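Local coordinates for effector protein Lem4 (lpg1101) (Legionella pneumophila subsp. pneumophila, PDB 6CGK) that acts as a membrane-associated protein tyrosine phosphatase of the haloacid dehalogenase superfamily, this chain being its HAD domain with an inactivating substitution and phosphate in the active site, at residues A[92-96]-A[129-135]; A[145-150]-A[171-175]. The protein carries 1 engineered substitution. All blocks are in the same frame, centred on the assembly; numbering follows the deposited sequence.

Contact 1. Residues A[92-96]-A[129-135]; sequences IISRN and GEDKYKA. With PO4 (phosphate ion), chain B.
The chain leaves a parallel strand at Ile92-Ile93 in extended conformation and turns after Ser94. Gly129-Asp131 run past it as loop, and the helix starts at Lys132. Ser94 CA lies 4.7 Å from Gly129 CA, and Arg95 CA 5.1 Å from Glu130 CA. No hydrogen bond crosses directly; instead Gly129 CA gives a CA-H...O contact to Ser94 O (3.3 Å). An ideal CB on Gly129 would come within 2.0 Å of that oxygen, so glycine fits here. Asp131 is the N-cap, its OD1 accepting from Lys134 N at 3.2 Å. Ile93 (m, t) points toward the helix, CG2 3.9 Å from Ala135 CB, where a small residue allows close approach. Ser94 (t) points away: OG accepts from Asn96 N (2.9 Å), an ST turn, and donates to phosphate O1 (2.5 Å). Arg95 N binds phosphate O2 (2.8 Å). Lys132 folds with chi1 and chi2 both m, bringing NZ 3.1 Å from the same O2 and over one face of the Arg95 guanidinium. Arg95 NH1 and Lys132 NZ, 4.2 Å apart, are like charges, offset by salt bridges from both residues to Asp159. A serine near the C-terminal end of a strand and a lysine at a helix start match HAD motifs II and III; they grip phosphate beside Asp25, a magnesium ligand, and the engineered Asn23.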
loop_
_atom_site.group_PDB
_atom_site.type_symbol
_atom_site.label_atom_id
_atom_site.label_comp_id
_atom_site.label_asym_id
_atom_site.label_seq_id
_atom_site.Cartn_x
_atom_site.Cartn_y
_atom_site.Cartn_z
ATOM N N ILE A 92 -1.497 -2.994 0.996
ATOM C CA ILE A 92 -1.879 -1.591 1.223
ATOM C C ILE A 92 -2.807 -1.534 2.434
ATOM O O ILE A 92 -3.807 -2.265 2.506
ATOM C CB ILE A 92 -2.537 -0.969 -0.017
ATOM C CG1 ILE A 92 -1.493 -0.867 -1.142
ATOM C CG2 ILE A 92 -3.132 0.394 0.369
ATOM C CD1 ILE A 92 -2.058 -0.308 -2.494
ATOM N N ILE A 93 -2.455 -0.720 3.429
ATOM C CA ILE A 93 -3.274 -0.596 4.632
ATOM C C ILE A 93 -3.706 0.861 4.728
ATOM O O ILE A 93 -2.860 1.764 4.795
ATOM C CB ILE A 93 -2.543 -1.032 5.918
ATOM C CG1 ILE A 93 -2.022 -2.466 5.774
ATOM C CG2 ILE A 93 -3.494 -0.911 7.120
ATOM C CD1 ILE A 93 -1.356 -2.990 7.079
ATOM N N SER A 94 -5.011 1.097 4.722
ATOM C CA SER A 94 -5.467 2.472 4.529
ATOM C C SER A 94 -6.813 2.678 5.196
ATOM O O SER A 94 -7.664 1.787 5.177
ATOM C CB SER A 94 -5.580 2.797 3.028
ATOM O OG SER A 94 -6.156 4.083 2.811
ATOM N N ARG A 95 -7.034 3.896 5.729
ATOM C CA ARG A 95 -8.364 4.284 6.189
ATOM C C ARG A 95 -9.259 4.794 5.057
ATOM O O ARG A 95 -10.401 5.202 5.344
ATOM C CB ARG A 95 -8.310 5.399 7.246
ATOM C CG ARG A 95 -7.345 5.219 8.358
ATOM C CD ARG A 95 -7.562 6.290 9.418
ATOM N NE ARG A 95 -6.634 6.117 10.533
ATOM C CZ ARG A 95 -5.409 6.635 10.573
ATOM N NH1 ARG A 95 -4.956 7.367 9.557
ATOM N NH2 ARG A 95 -4.639 6.425 11.634
ATOM N N ASN A 96 -8.778 4.787 3.825
ATOM C CA ASN A 96 -9.593 5.219 2.699
ATOM C C ASN A 96 -10.414 4.033 2.172
ATOM O O ASN A 96 -10.288 2.895 2.625
ATOM C CB ASN A 96 -8.699 5.826 1.614
ATOM C CG ASN A 96 -9.414 6.890 0.799
ATOM O OD1 ASN A 96 -10.601 6.767 0.525
ATOM N ND2 ASN A 96 -8.708 7.966 0.481
ATOM N N GLY A 129 -8.375 -1.642 7.589
ATOM C CA GLY A 129 -7.433 -0.544 7.526
ATOM C C GLY A 129 -7.695 0.548 8.536
ATOM O O GLY A 129 -6.892 1.481 8.640
ATOM N N GLU A 130 -8.809 0.459 9.263
ATOM C CA GLU A 130 -9.125 1.418 10.315
ATOM C C GLU A 130 -8.321 1.167 11.581
ATOM O O GLU A 130 -8.364 1.987 12.496
ATOM C CB GLU A 130 -10.621 1.384 10.617
ATOM C CG GLU A 130 -11.466 1.743 9.365
ATOM C CD GLU A 130 -12.954 1.887 9.639
ATOM O OE1 GLU A 130 -13.369 2.699 10.515
ATOM O OE2 GLU A 130 -13.739 1.178 8.982
ATOM N N ASP A 131 -7.587 0.054 11.661
ATOM C CA ASP A 131 -6.812 -0.272 12.864
ATOM C C ASP A 131 -5.530 -0.885 12.313
ATOM O O ASP A 131 -5.500 -2.092 12.078
ATOM C CB ASP A 131 -7.570 -1.232 13.771
ATOM C CG ASP A 131 -6.864 -1.480 15.110
ATOM O OD1 ASP A 131 -5.629 -1.314 15.195
ATOM O OD2 ASP A 131 -7.550 -1.840 16.103
ATOM N N LYS A 132 -4.528 -0.034 12.026
ATOM C CA LYS A 132 -3.339 -0.492 11.293
ATOM C C LYS A 132 -2.566 -1.528 12.093
ATOM O O LYS A 132 -2.005 -2.476 11.524
ATOM C CB LYS A 132 -2.397 0.677 10.979
ATOM C CG LYS A 132 -2.989 1.903 10.310
ATOM C CD LYS A 132 -3.593 1.606 8.981
ATOM C CE LYS A 132 -4.154 2.890 8.326
ATOM N NZ LYS A 132 -3.112 3.935 8.030
ATOM N N TYR A 133 -2.463 -1.323 13.405
ATOM C CA TYR A 133 -1.817 -2.311 14.259
ATOM C C TYR A 133 -2.471 -3.668 14.084
ATOM O O TYR A 133 -1.799 -4.661 13.776
ATOM C CB TYR A 133 -1.887 -1.836 15.713
ATOM C CG TYR A 133 -1.421 -2.812 16.786
ATOM C CD1 TYR A 133 -0.073 -2.969 17.066
ATOM C CD2 TYR A 133 -2.330 -3.538 17.539
ATOM C CE1 TYR A 133 0.364 -3.843 18.073
ATOM C CE2 TYR A 133 -1.900 -4.424 18.551
ATOM C CZ TYR A 133 -0.553 -4.559 18.803
ATOM O OH TYR A 133 -0.106 -5.418 19.800
ATOM N N LYS A 134 -3.792 -3.732 14.280
ATOM C CA LYS A 134 -4.493 -5.006 14.155
ATOM C C LYS A 134 -4.415 -5.572 12.740
ATOM O O LYS A 134 -4.404 -6.799 12.573
ATOM C CB LYS A 134 -5.939 -4.840 14.571
ATOM C CG LYS A 134 -6.749 -6.105 14.549
ATOM C CD LYS A 134 -8.050 -5.891 15.315
ATOM C CE LYS A 134 -7.809 -5.582 16.787
ATOM N NZ LYS A 134 -9.085 -5.241 17.479
ATOM N N ALA A 135 -4.391 -4.704 11.720
ATOM C CA ALA A 135 -4.278 -5.172 10.330
ATOM C C ALA A 135 -2.974 -5.932 10.112
ATOM O O ALA A 135 -2.955 -7.009 9.491
ATOM C CB ALA A 135 -4.355 -3.978 9.362
HETATM P P PO4 B . -4.518 6.444 4.755
HETATM O O1 PO4 B . -4.321 5.676 3.459
HETATM O O2 PO4 B . -4.735 5.550 5.971
HETATM O O3 PO4 B . -5.747 7.320 4.557
HETATM O O4 PO4 B . -3.356 7.388 4.981
HETATM O O HOH W 1 -9.286 4.605 12.072
#

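Contact 2. Residues A[145-150]-A[171-175]; sequences CLPGFR and GRSQL
Neither stretch is regular, apart from Arg150, which enters a strand; Pro147 CA lies 5.7 Å from Arg172 CA, and Phe149 CA 5.4 Å from Leu175 CA. Arg150 N donates to Leu175 O (3.0 Å). A water joins Gly148 O, Arg172 O (2.9 and 2.8 Å) and Leu175 N (3.0 Å); Gly148 (phi 163°) takes a backbone shape that suits glycine. Arg172 (m, m, t) lies along 145-147, one guanidinium face over Pro147 N and Leu146 C, and a second water accepts from Arg172 NH2 (2.8 Å) and lies 2.9 Å from Cys145 O. Arg150 (m, m, t) curls back, NH2 to Leu146 O and NH1 to Phe149 O, each 2.9 Å. The arginines' like charges, Arg150 NH2 and Arg172 NH1 4.2 Å apart, share Glu140. Phe149 (t) sets CD1 4.0 Å from Leu175 CG (Leu175 t, p). The two loops precede parallel strands 150-154 and 176-180, with Arg150 and Arg172 touching helix 157-169 and Phe149 and Leu175 touching helix 188-198.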
loop_
_atom_site.group_PDB
_atom_site.type_symbol
_atom_site.label_atom_id
_atom_site.label_comp_id
_atom_site.label_asym_id
_atom_site.label_seq_id
_atom_site.Cartn_x
_atom_site.Cartn_y
_atom_site.Cartn_z
ATOM N N CYS A 145 2.265 -16.723 5.937
ATOM C CA CYS A 145 3.258 -15.698 6.225
ATOM C C CYS A 145 4.364 -16.260 7.103
ATOM O O CYS A 145 4.097 -16.925 8.107
ATOM C CB CYS A 145 2.592 -14.508 6.907
ATOM S SG CYS A 145 1.562 -13.672 5.711
ATOM N N LEU A 146 5.600 -15.965 6.733
ATOM C CA LEU A 146 6.805 -16.440 7.390
ATOM C C LEU A 146 7.705 -15.251 7.675
ATOM O O LEU A 146 7.629 -14.231 6.993
ATOM C CB LEU A 146 7.572 -17.438 6.506
ATOM C CG LEU A 146 6.968 -18.809 6.308
ATOM C CD1 LEU A 146 7.763 -19.570 5.247
ATOM C CD2 LEU A 146 7.037 -19.565 7.611
ATOM N N PRO A 147 8.585 -15.366 8.662
ATOM C CA PRO A 147 9.531 -14.274 8.927
ATOM C C PRO A 147 10.405 -13.998 7.720
ATOM O O PRO A 147 10.709 -14.891 6.930
ATOM C CB PRO A 147 10.377 -14.803 10.094
ATOM C CG PRO A 147 10.069 -16.213 10.196
ATOM C CD PRO A 147 8.742 -16.481 9.600
ATOM N N GLY A 148 10.868 -12.766 7.638
ATOM C CA GLY A 148 11.719 -12.350 6.533
ATOM C C GLY A 148 11.756 -10.827 6.471
ATOM O O GLY A 148 11.660 -10.153 7.492
ATOM N N PHE A 149 11.853 -10.309 5.261
ATOM C CA PHE A 149 12.032 -8.879 5.082
ATOM C C PHE A 149 10.705 -8.150 5.206
ATOM O O PHE A 149 9.675 -8.625 4.722
ATOM C CB PHE A 149 12.662 -8.602 3.714
ATOM C CG PHE A 149 12.813 -7.150 3.403
ATOM C CD1 PHE A 149 13.765 -6.378 4.048
ATOM C CD2 PHE A 149 12.011 -6.556 2.448
ATOM C CE1 PHE A 149 13.910 -5.018 3.738
ATOM C CE2 PHE A 149 12.143 -5.192 2.134
ATOM C CZ PHE A 149 13.100 -4.432 2.778
ATOM N N ARG A 150 10.731 -6.998 5.873
ATOM C CA ARG A 150 9.546 -6.152 6.012
ATOM C C ARG A 150 9.908 -4.712 5.692
ATOM O O ARG A 150 10.840 -4.151 6.284
ATOM C CB ARG A 150 8.938 -6.216 7.431
ATOM C CG ARG A 150 8.367 -7.573 7.845
ATOM C CD ARG A 150 7.193 -8.000 6.942
ATOM N NE ARG A 150 6.630 -9.295 7.383
ATOM C CZ ARG A 150 7.114 -10.487 7.022
ATOM N NH1 ARG A 150 8.174 -10.571 6.217
ATOM N NH2 ARG A 150 6.532 -11.603 7.452
ATOM N N GLY A 171 6.397 -10.932 16.704
ATOM C CA GLY A 171 7.744 -11.446 16.572
ATOM C C GLY A 171 8.261 -11.472 15.156
ATOM O O GLY A 171 9.101 -12.317 14.829
ATOM N N ARG A 172 7.801 -10.539 14.313
ATOM C CA ARG A 172 8.113 -10.498 12.889
ATOM C C ARG A 172 8.900 -9.247 12.514
ATOM O O ARG A 172 8.786 -8.745 11.395
ATOM C CB ARG A 172 6.833 -10.583 12.065
ATOM C CG ARG A 172 6.192 -11.952 12.108
ATOM C CD ARG A 172 6.881 -12.923 11.100
ATOM N NE ARG A 172 6.404 -14.285 11.345
ATOM C CZ ARG A 172 5.231 -14.736 10.901
ATOM N NH1 ARG A 172 4.439 -13.941 10.202
ATOM N NH2 ARG A 172 4.827 -15.964 11.197
ATOM N N SER A 173 9.711 -8.731 13.428
ATOM C CA SER A 173 10.371 -7.452 13.211
ATOM C C SER A 173 11.886 -7.584 13.280
ATOM O O SER A 173 12.578 -6.660 13.696
ATOM C CB SER A 173 9.874 -6.414 14.219
ATOM O OG SER A 173 10.244 -6.775 15.541
ATOM N N GLN A 174 12.420 -8.721 12.850
ATOM C CA GLN A 174 13.860 -8.924 12.922
ATOM C C GLN A 174 14.610 -8.229 11.796
ATOM O O GLN A 174 15.829 -8.058 11.895
ATOM C CB GLN A 174 14.186 -10.416 12.896
ATOM C CG GLN A 174 14.007 -11.045 11.521
ATOM C CD GLN A 174 12.971 -12.153 11.515
ATOM O OE1 GLN A 174 13.230 -13.258 11.027
ATOM N NE2 GLN A 174 11.788 -11.865 12.059
ATOM N N LEU A 175 13.917 -7.828 10.732
ATOM C CA LEU A 175 14.544 -7.287 9.533
ATOM C C LEU A 175 13.538 -6.334 8.891
ATOM O O LEU A 175 12.941 -6.615 7.862
ATOM C CB LEU A 175 14.962 -8.399 8.568
ATOM C CG LEU A 175 15.621 -7.985 7.255
ATOM C CD1 LEU A 175 16.882 -7.171 7.509
ATOM C CD2 LEU A 175 15.940 -9.226 6.434
HETATM O O HOH W 2 2.305 -16.947 10.415
HETATM O O HOH W 3 11.118 -8.578 9.899
#

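How the contacts relate
Contact 1 comes first along the chain: it closes the loop from the end of strand 89-93 to the start of helix 132-140, with helix 98-107 and strand 116-118 inside it. Helix 132-140 then leads to contact 2, which encloses strand 150-154 and helix 157-169, most of a beta-alpha-beta unit completed by strand 176-180. The loops follow in series, neither nested nor crossed, with centres about 19 Å apart. Contact 1 sits where a strand of the parallel sheet ends, at the active site, whereas contact 2 sits where two strands begin. Helix 132-140 spans between them: Lys132 belongs to contact 1, and Glu140 pairs with arginines of contact 2.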